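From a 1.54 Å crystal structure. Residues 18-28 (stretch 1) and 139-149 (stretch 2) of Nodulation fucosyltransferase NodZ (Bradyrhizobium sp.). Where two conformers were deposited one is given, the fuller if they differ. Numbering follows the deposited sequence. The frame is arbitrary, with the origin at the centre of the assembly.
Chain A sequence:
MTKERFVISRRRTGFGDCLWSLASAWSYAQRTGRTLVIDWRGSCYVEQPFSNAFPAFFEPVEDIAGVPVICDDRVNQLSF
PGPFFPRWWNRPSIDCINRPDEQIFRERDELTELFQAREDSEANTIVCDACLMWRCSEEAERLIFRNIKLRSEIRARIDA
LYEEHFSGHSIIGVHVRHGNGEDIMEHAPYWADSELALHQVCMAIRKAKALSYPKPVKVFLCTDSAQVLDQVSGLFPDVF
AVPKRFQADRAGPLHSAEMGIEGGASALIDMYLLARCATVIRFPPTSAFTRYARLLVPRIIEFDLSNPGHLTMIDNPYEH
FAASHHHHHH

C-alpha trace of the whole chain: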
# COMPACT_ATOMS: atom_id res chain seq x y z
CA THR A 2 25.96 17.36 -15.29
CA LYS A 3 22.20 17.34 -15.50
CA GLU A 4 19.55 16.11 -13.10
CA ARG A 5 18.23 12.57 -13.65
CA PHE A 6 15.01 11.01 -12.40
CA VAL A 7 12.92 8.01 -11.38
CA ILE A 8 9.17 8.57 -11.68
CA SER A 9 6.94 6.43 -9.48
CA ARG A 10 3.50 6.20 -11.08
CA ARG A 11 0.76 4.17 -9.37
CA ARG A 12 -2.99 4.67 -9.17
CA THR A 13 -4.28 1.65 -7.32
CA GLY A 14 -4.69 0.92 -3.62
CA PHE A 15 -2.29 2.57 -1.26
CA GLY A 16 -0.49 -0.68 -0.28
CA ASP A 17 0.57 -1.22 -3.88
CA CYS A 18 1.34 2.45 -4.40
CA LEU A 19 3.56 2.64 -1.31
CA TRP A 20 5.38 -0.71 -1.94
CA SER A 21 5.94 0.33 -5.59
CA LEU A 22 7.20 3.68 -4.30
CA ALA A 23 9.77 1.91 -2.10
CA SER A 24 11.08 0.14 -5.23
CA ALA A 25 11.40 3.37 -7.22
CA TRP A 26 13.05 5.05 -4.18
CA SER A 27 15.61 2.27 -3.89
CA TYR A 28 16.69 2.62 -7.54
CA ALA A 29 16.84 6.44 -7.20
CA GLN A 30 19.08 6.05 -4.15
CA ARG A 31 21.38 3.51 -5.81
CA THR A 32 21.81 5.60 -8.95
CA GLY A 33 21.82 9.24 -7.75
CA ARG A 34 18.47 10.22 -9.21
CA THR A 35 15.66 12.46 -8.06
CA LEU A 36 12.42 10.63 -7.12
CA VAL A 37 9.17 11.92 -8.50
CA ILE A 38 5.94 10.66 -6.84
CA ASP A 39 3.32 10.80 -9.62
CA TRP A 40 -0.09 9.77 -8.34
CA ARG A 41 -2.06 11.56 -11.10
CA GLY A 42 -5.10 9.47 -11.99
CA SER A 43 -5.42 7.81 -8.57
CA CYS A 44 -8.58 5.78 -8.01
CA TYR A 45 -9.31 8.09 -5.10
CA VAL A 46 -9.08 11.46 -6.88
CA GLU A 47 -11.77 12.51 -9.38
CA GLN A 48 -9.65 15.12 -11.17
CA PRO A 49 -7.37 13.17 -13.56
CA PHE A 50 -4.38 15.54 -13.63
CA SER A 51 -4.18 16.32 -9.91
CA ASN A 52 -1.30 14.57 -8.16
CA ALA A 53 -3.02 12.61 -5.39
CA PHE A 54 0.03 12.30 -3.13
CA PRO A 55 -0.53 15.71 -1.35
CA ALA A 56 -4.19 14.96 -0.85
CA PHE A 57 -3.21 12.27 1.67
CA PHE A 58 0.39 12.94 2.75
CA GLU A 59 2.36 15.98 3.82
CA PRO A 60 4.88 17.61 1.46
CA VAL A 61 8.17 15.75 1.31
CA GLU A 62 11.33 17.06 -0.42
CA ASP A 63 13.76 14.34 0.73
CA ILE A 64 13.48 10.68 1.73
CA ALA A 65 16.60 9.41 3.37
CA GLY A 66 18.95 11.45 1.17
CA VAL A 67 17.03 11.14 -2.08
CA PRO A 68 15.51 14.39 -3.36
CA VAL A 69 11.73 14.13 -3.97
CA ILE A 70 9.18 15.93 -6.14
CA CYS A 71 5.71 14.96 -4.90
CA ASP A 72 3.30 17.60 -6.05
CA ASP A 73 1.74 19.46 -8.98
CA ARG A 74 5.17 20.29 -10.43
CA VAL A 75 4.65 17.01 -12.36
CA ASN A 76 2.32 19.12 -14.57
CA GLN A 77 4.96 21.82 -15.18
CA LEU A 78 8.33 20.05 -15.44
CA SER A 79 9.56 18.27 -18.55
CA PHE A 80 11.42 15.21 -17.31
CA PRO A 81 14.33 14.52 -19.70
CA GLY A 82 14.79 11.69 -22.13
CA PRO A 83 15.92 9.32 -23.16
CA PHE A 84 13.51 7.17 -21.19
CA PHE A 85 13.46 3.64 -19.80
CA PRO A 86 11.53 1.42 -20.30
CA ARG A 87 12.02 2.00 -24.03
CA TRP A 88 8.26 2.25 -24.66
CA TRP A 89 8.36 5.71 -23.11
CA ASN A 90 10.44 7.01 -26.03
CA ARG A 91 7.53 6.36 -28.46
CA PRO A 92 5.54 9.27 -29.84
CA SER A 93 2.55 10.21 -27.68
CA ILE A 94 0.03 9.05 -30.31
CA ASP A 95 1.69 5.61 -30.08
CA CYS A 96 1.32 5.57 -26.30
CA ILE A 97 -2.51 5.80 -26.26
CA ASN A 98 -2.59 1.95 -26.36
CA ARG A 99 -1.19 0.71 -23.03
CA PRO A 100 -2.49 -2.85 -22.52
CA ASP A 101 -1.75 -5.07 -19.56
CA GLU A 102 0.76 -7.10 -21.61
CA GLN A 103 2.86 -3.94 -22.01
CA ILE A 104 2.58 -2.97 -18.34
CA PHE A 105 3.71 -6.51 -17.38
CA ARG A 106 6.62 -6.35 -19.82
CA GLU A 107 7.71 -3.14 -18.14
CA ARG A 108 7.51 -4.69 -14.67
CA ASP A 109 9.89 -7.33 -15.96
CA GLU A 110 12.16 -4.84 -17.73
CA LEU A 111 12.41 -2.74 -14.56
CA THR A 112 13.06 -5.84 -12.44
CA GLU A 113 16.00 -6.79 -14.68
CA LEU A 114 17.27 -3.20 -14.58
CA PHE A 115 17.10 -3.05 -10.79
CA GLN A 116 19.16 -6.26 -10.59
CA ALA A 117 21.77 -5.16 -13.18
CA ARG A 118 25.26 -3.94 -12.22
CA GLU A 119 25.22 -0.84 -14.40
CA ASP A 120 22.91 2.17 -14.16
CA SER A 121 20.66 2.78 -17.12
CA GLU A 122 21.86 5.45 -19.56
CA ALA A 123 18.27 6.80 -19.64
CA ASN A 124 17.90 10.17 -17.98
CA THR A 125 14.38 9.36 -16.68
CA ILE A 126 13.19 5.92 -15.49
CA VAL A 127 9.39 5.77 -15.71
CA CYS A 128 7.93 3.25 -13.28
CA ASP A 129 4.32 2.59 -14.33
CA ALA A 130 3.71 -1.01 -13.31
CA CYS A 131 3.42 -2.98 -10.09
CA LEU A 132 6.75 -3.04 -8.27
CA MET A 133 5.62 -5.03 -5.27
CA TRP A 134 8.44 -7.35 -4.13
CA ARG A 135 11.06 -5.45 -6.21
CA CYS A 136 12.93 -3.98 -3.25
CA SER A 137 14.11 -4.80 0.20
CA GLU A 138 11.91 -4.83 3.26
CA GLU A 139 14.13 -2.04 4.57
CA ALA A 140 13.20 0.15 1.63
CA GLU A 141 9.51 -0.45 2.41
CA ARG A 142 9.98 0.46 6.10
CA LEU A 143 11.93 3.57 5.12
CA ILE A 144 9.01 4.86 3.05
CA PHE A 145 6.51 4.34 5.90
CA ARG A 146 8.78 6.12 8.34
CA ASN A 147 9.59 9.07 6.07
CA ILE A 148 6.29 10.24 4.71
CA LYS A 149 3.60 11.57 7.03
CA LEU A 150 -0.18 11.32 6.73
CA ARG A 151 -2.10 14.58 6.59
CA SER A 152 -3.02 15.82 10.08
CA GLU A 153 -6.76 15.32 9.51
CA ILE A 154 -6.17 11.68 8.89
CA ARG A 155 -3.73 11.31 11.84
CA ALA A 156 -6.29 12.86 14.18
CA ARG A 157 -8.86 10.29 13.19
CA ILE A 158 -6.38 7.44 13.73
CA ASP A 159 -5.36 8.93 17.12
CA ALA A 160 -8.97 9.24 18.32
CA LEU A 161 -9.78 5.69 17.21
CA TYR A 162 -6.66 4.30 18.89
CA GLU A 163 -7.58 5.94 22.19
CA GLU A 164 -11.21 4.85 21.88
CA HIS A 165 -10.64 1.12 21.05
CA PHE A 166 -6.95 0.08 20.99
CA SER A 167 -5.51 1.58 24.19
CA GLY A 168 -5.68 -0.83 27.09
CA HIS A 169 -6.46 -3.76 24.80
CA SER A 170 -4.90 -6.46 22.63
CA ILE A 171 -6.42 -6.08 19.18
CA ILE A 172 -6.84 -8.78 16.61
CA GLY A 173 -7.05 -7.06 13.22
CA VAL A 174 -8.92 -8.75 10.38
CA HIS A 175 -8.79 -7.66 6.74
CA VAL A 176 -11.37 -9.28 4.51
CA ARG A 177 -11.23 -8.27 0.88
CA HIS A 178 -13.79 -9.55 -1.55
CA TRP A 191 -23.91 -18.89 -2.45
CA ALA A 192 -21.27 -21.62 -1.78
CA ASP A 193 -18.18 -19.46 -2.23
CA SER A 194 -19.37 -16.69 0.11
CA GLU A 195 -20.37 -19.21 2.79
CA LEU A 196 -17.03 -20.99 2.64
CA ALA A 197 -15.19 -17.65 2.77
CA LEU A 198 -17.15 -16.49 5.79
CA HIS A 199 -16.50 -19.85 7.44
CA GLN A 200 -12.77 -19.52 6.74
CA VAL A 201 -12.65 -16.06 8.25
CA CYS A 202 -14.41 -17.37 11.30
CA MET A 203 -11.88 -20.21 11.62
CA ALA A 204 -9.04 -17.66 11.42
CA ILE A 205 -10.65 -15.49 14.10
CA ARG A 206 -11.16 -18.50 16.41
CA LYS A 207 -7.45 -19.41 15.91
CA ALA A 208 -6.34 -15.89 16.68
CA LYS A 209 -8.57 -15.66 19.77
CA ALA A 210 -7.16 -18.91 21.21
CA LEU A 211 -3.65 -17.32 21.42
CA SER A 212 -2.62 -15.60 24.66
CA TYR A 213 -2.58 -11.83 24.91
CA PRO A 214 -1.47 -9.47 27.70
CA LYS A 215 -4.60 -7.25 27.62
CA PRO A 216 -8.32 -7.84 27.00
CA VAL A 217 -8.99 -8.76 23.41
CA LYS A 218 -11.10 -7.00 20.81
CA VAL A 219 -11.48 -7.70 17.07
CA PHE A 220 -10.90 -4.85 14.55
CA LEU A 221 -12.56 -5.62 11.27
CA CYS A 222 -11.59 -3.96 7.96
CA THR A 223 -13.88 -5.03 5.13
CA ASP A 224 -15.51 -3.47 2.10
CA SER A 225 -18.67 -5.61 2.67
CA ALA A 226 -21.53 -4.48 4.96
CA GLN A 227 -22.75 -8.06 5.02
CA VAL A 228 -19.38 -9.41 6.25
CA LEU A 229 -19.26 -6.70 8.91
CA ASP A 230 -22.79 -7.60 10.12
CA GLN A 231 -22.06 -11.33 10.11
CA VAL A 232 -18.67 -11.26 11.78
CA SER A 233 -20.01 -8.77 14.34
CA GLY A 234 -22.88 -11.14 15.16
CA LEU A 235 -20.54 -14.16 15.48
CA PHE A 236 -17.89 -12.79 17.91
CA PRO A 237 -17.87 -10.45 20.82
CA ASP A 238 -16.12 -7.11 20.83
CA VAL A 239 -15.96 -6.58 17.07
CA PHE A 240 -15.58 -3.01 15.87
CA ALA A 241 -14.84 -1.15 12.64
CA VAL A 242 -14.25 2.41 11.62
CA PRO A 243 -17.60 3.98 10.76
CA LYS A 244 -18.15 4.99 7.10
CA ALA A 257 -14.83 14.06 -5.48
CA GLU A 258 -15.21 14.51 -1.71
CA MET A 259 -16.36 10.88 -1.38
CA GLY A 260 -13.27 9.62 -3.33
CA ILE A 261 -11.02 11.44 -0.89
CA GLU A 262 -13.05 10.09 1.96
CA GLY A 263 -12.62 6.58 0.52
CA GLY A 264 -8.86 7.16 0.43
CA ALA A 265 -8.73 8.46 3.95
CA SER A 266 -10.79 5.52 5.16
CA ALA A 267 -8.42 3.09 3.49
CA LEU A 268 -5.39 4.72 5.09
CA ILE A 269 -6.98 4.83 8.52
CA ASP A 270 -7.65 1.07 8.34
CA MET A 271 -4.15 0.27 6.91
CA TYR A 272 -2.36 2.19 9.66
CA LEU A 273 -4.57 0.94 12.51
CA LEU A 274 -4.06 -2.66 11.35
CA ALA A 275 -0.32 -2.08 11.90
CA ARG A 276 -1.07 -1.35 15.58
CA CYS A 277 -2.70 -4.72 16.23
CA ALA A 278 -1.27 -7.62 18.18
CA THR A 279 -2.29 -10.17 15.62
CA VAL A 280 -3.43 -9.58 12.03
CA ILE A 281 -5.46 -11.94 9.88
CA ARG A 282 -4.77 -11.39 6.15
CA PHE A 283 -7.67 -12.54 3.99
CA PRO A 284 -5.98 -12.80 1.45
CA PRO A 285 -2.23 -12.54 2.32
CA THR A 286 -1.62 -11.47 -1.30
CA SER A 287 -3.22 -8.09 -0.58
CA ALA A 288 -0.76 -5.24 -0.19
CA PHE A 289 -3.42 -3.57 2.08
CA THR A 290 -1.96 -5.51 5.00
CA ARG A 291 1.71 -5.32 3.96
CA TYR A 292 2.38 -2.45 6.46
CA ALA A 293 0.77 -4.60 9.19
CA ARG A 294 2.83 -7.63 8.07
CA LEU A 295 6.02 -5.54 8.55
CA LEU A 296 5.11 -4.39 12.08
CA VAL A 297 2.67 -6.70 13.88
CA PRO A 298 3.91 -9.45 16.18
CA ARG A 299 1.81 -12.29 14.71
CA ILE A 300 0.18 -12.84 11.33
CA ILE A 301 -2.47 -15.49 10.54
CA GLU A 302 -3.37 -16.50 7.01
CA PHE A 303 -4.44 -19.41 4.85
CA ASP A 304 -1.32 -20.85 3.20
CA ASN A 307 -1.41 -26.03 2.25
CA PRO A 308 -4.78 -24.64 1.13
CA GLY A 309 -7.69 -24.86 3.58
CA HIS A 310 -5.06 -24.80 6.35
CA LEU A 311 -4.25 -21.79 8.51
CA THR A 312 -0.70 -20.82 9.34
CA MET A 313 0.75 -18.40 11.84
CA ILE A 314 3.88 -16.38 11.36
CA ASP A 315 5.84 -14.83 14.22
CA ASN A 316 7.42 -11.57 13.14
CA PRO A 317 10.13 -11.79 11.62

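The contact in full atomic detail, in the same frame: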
# COMPACT_ATOMS: atom_id res chain seq x y z
N CYS A 18 0.66 1.18 -4.11
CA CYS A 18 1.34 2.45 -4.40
C CYS A 18 2.59 2.62 -3.54
O CYS A 18 3.64 3.02 -4.03
CB CYS A 18 0.41 3.64 -4.17
SG CYS A 18 -0.99 3.79 -5.30
N LEU A 19 2.47 2.40 -2.22
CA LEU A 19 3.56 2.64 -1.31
C LEU A 19 4.69 1.59 -1.40
O LEU A 19 5.85 1.92 -1.22
CB LEU A 19 3.04 2.70 0.14
CG LEU A 19 2.18 3.97 0.37
CD1 LEU A 19 1.45 3.90 1.71
CD2 LEU A 19 3.01 5.22 0.22
N TRP A 20 4.35 0.33 -1.72
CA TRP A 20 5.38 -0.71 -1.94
C TRP A 20 6.12 -0.38 -3.26
O TRP A 20 7.33 -0.41 -3.34
CB TRP A 20 4.70 -2.05 -2.02
CG TRP A 20 5.58 -3.26 -1.81
CD1 TRP A 20 6.95 -3.36 -1.97
CD2 TRP A 20 5.14 -4.53 -1.39
NE1 TRP A 20 7.36 -4.62 -1.66
CE2 TRP A 20 6.27 -5.37 -1.29
CE3 TRP A 20 3.89 -5.05 -1.08
CZ2 TRP A 20 6.16 -6.70 -0.93
CZ3 TRP A 20 3.77 -6.36 -0.74
CH2 TRP A 20 4.90 -7.19 -0.68
N SER A 21 5.35 -0.06 -4.32
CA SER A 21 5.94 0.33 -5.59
C SER A 21 6.80 1.57 -5.47
O SER A 21 7.86 1.66 -6.09
CB SER A 21 4.83 0.49 -6.64
OG SER A 21 4.14 -0.71 -6.93
N LEU A 22 6.38 2.48 -4.61
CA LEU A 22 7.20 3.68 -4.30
C LEU A 22 8.53 3.31 -3.70
O LEU A 22 9.58 3.84 -4.06
CB LEU A 22 6.47 4.62 -3.35
CG LEU A 22 7.16 5.93 -2.96
CD1 LEU A 22 7.46 6.72 -4.22
CD2 LEU A 22 6.29 6.66 -2.04
N ALA A 23 8.53 2.38 -2.73
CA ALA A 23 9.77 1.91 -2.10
C ALA A 23 10.76 1.36 -3.17
O ALA A 23 11.95 1.60 -3.12
CB ALA A 23 9.46 0.88 -1.06
N SER A 24 10.23 0.66 -4.15
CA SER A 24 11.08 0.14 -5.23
C SER A 24 11.72 1.25 -6.07
O SER A 24 12.92 1.17 -6.38
CB SER A 24 10.30 -0.84 -6.08
OG SER A 24 9.90 -1.96 -5.29
N ALA A 25 10.89 2.20 -6.45
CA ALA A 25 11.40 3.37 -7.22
C ALA A 25 12.44 4.13 -6.37
O ALA A 25 13.52 4.49 -6.90
CB ALA A 25 10.26 4.27 -7.56
N TRP A 26 12.16 4.34 -5.10
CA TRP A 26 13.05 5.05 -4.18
C TRP A 26 14.42 4.34 -4.15
O TRP A 26 15.48 4.95 -4.17
CB TRP A 26 12.40 5.15 -2.75
CG TRP A 26 13.40 5.75 -1.79
CD1 TRP A 26 13.63 7.07 -1.55
CD2 TRP A 26 14.39 5.03 -1.04
NE1 TRP A 26 14.65 7.21 -0.66
CE2 TRP A 26 15.18 5.98 -0.38
CE3 TRP A 26 14.66 3.66 -0.89
CZ2 TRP A 26 16.23 5.60 0.46
CZ3 TRP A 26 15.71 3.28 -0.09
CH2 TRP A 26 16.48 4.23 0.56
N SER A 27 14.40 3.02 -4.05
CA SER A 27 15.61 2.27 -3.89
C SER A 27 16.50 2.44 -5.13
O SER A 27 17.69 2.61 -5.01
CB SER A 27 15.26 0.80 -3.67
OG SER A 27 16.43 0.03 -3.62
N TYR A 28 15.90 2.43 -6.32
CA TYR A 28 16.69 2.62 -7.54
C TYR A 28 17.22 4.06 -7.64
O TYR A 28 18.38 4.27 -8.01
CB TYR A 28 15.92 2.25 -8.79
CG TYR A 28 16.80 2.10 -9.99
CD1 TYR A 28 17.67 1.03 -10.10
CD2 TYR A 28 16.78 3.03 -11.04
CE1 TYR A 28 18.50 0.88 -11.17
CE2 TYR A 28 17.62 2.89 -12.15
CZ TYR A 28 18.47 1.80 -12.20
OH TYR A 28 19.33 1.58 -13.28
N GLU A 139 13.64 -3.31 4.02
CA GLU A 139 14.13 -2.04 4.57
C GLU A 139 13.69 -0.86 3.78
O GLU A 139 13.33 0.20 4.36
CB GLU A 139 15.67 -2.06 4.71
CG GLU A 139 16.16 -2.89 5.82
CD GLU A 139 16.04 -4.39 5.63
OE1 GLU A 139 16.19 -4.85 4.47
OE2 GLU A 139 15.81 -5.10 6.63
N ALA A 140 13.68 -0.94 2.46
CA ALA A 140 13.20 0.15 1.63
C ALA A 140 11.72 0.46 1.93
O ALA A 140 11.29 1.60 2.02
CB ALA A 140 13.42 -0.11 0.17
N GLU A 141 10.93 -0.60 2.11
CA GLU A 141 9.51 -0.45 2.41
C GLU A 141 9.36 0.28 3.75
O GLU A 141 8.53 1.19 3.91
CB GLU A 141 8.82 -1.82 2.49
CG GLU A 141 8.71 -2.54 1.17
CD GLU A 141 8.14 -3.91 1.44
OE1 GLU A 141 6.88 -3.97 1.71
OE2 GLU A 141 8.86 -4.93 1.52
N ARG A 142 10.10 -0.14 4.76
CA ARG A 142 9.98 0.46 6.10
C ARG A 142 10.42 1.91 6.03
O ARG A 142 9.86 2.81 6.74
CB ARG A 142 10.85 -0.32 7.11
CG ARG A 142 10.35 -1.69 7.34
CD ARG A 142 11.35 -2.47 8.26
NE ARG A 142 10.94 -3.84 8.50
CZ ARG A 142 10.01 -4.17 9.34
NH1 ARG A 142 9.44 -3.23 10.08
NH2 ARG A 142 9.70 -5.44 9.48
N LEU A 143 11.45 2.19 5.27
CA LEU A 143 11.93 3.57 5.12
C LEU A 143 10.85 4.48 4.57
O LEU A 143 10.65 5.59 5.02
CB LEU A 143 13.24 3.58 4.37
CG LEU A 143 13.90 4.92 4.59
CD1 LEU A 143 15.38 4.70 4.64
CD2 LEU A 143 13.42 5.79 3.43
N ILE A 144 10.09 4.03 3.60
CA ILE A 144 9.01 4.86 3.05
C ILE A 144 7.98 5.12 4.13
O ILE A 144 7.57 6.27 4.32
CB ILE A 144 8.34 4.15 1.85
CG1 ILE A 144 9.30 4.17 0.64
CG2 ILE A 144 7.03 4.74 1.50
CD1 ILE A 144 9.74 5.49 0.14
N PHE A 145 7.52 4.10 4.84
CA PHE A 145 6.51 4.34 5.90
C PHE A 145 6.95 5.28 6.98
O PHE A 145 6.16 5.99 7.59
CB PHE A 145 5.97 3.02 6.44
CG PHE A 145 4.95 2.37 5.55
CD1 PHE A 145 3.65 2.85 5.48
CD2 PHE A 145 5.28 1.31 4.82
CE1 PHE A 145 2.72 2.27 4.69
CE2 PHE A 145 4.32 0.73 3.98
CZ PHE A 145 3.07 1.25 3.95
N ARG A 146 8.24 5.26 7.30
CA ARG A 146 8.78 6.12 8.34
C ARG A 146 9.02 7.55 7.89
O ARG A 146 9.16 8.39 8.76
CB ARG A 146 10.08 5.53 8.92
CG ARG A 146 9.90 4.27 9.72
CD ARG A 146 11.25 3.72 10.27
NE ARG A 146 11.82 4.69 11.13
CZ ARG A 146 11.49 4.82 12.39
NH1 ARG A 146 10.64 3.95 12.93
NH2 ARG A 146 12.05 5.76 13.11
N ASN A 147 9.10 7.82 6.58
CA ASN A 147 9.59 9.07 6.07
C ASN A 147 8.66 9.84 5.18
O ASN A 147 9.07 10.77 4.52
CB ASN A 147 10.98 8.83 5.44
CG ASN A 147 12.03 8.51 6.48
OD1 ASN A 147 12.53 9.43 7.18
ND2 ASN A 147 12.33 7.24 6.68
N ILE A 148 7.41 9.44 5.20
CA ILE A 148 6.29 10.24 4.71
C ILE A 148 5.28 10.28 5.86
O ILE A 148 5.26 9.40 6.76
CB ILE A 148 5.67 9.68 3.41
CG1 ILE A 148 4.96 8.34 3.65
CG2 ILE A 148 6.76 9.51 2.34
CD1 ILE A 148 4.25 7.72 2.48
N LYS A 149 4.47 11.32 5.88
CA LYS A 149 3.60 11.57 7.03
C LYS A 149 2.19 11.83 6.50
O LYS A 149 1.97 12.67 5.62
CB LYS A 149 4.11 12.77 7.85
CG LYS A 149 3.39 13.02 9.12
CD LYS A 149 4.16 13.95 10.03
O HOH W 1 6.66 0.76 1.27
O HOH W 2 9.80 -6.00 -0.83

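The helix of residues 18-28 packs across the helix that runs through residues 139-147, their axes approaching to 8.4 Å with 108° between their N-to-C directions. The contact buries 585 Å², summed over both sides, and no direct hydrogen bond crosses it; apolar packing and two bridging waters join the helices.

Ile144 has the largest covered area, 86 Å². Its side chain, with chi1 and chi2 both m, sits as a knob in a hole formed by Leu19, Leu22, Ala23 and Trp26, spaced i, i+3, i+4, i+7 along one side of the first helix. Ala23 lines the hole where the packing is tight: CG1 of Ile144 lies 3.6 Å from Ala23 CA and 3.7 Å from Ala23 CB. Farther out, CD1 of Ile144 reaches 3.9 Å from Trp26 CB and 4.1 Å from Leu22 CG, while its CG2 lies 4.2 Å from Leu19 CD2. The small Ala23 also allows close backbone approach: its CB is 3.7 Å from both Ala140 O and Glu141 CA, and Ala23 CA lies only 5.1 Å from Glu141 CA.

Leu19, with 75 Å² covered, extends the apolar contact toward the C-terminal part of the second stretch. Its two methyl groups have different nearest partners there. CD1 lies 3.6 Å from Phe145 CE1, and CD2 lies 3.6 Å from Ile148 CD1, so the packing continues past the helix into the following loop. The backbone of Leu19 contributes as well: a water donates to Leu19 O at 2.9 Å and to Glu141 O at 3.3 Å, linking two carbonyl groups that cannot bond to each other.

Trp26, with 70 Å² covered, packs at the other end of the first stretch. Leu143 CD2 lies over one face of its ring, 4.1 Å from Trp26 CZ2, and Ala140 CB approaches obliquely to 4.1 Å from Trp26 CZ3. Trp26 NE1 is hydrogen-bonded elsewhere in the structure, and the ring's contacts with the second stretch are apolar.

The polar side-chain pair in the contact is Trp20 and Glu141. The carboxylate carbon CD of Glu141 lies over one face of the indole, 3.3 Å from Trp20 NE1. Although Trp20 NE1 and Glu141 OE1 are 3.5 Å apart, the angle is too poor for a hydrogen bond, as a carboxylate above the ring is badly placed for an N-H directed in the ring plane. A water instead accepts from Trp20 NE1 at 2.9 Å and donates to Glu141 OE2 at 2.7 Å, bridging the two side chains.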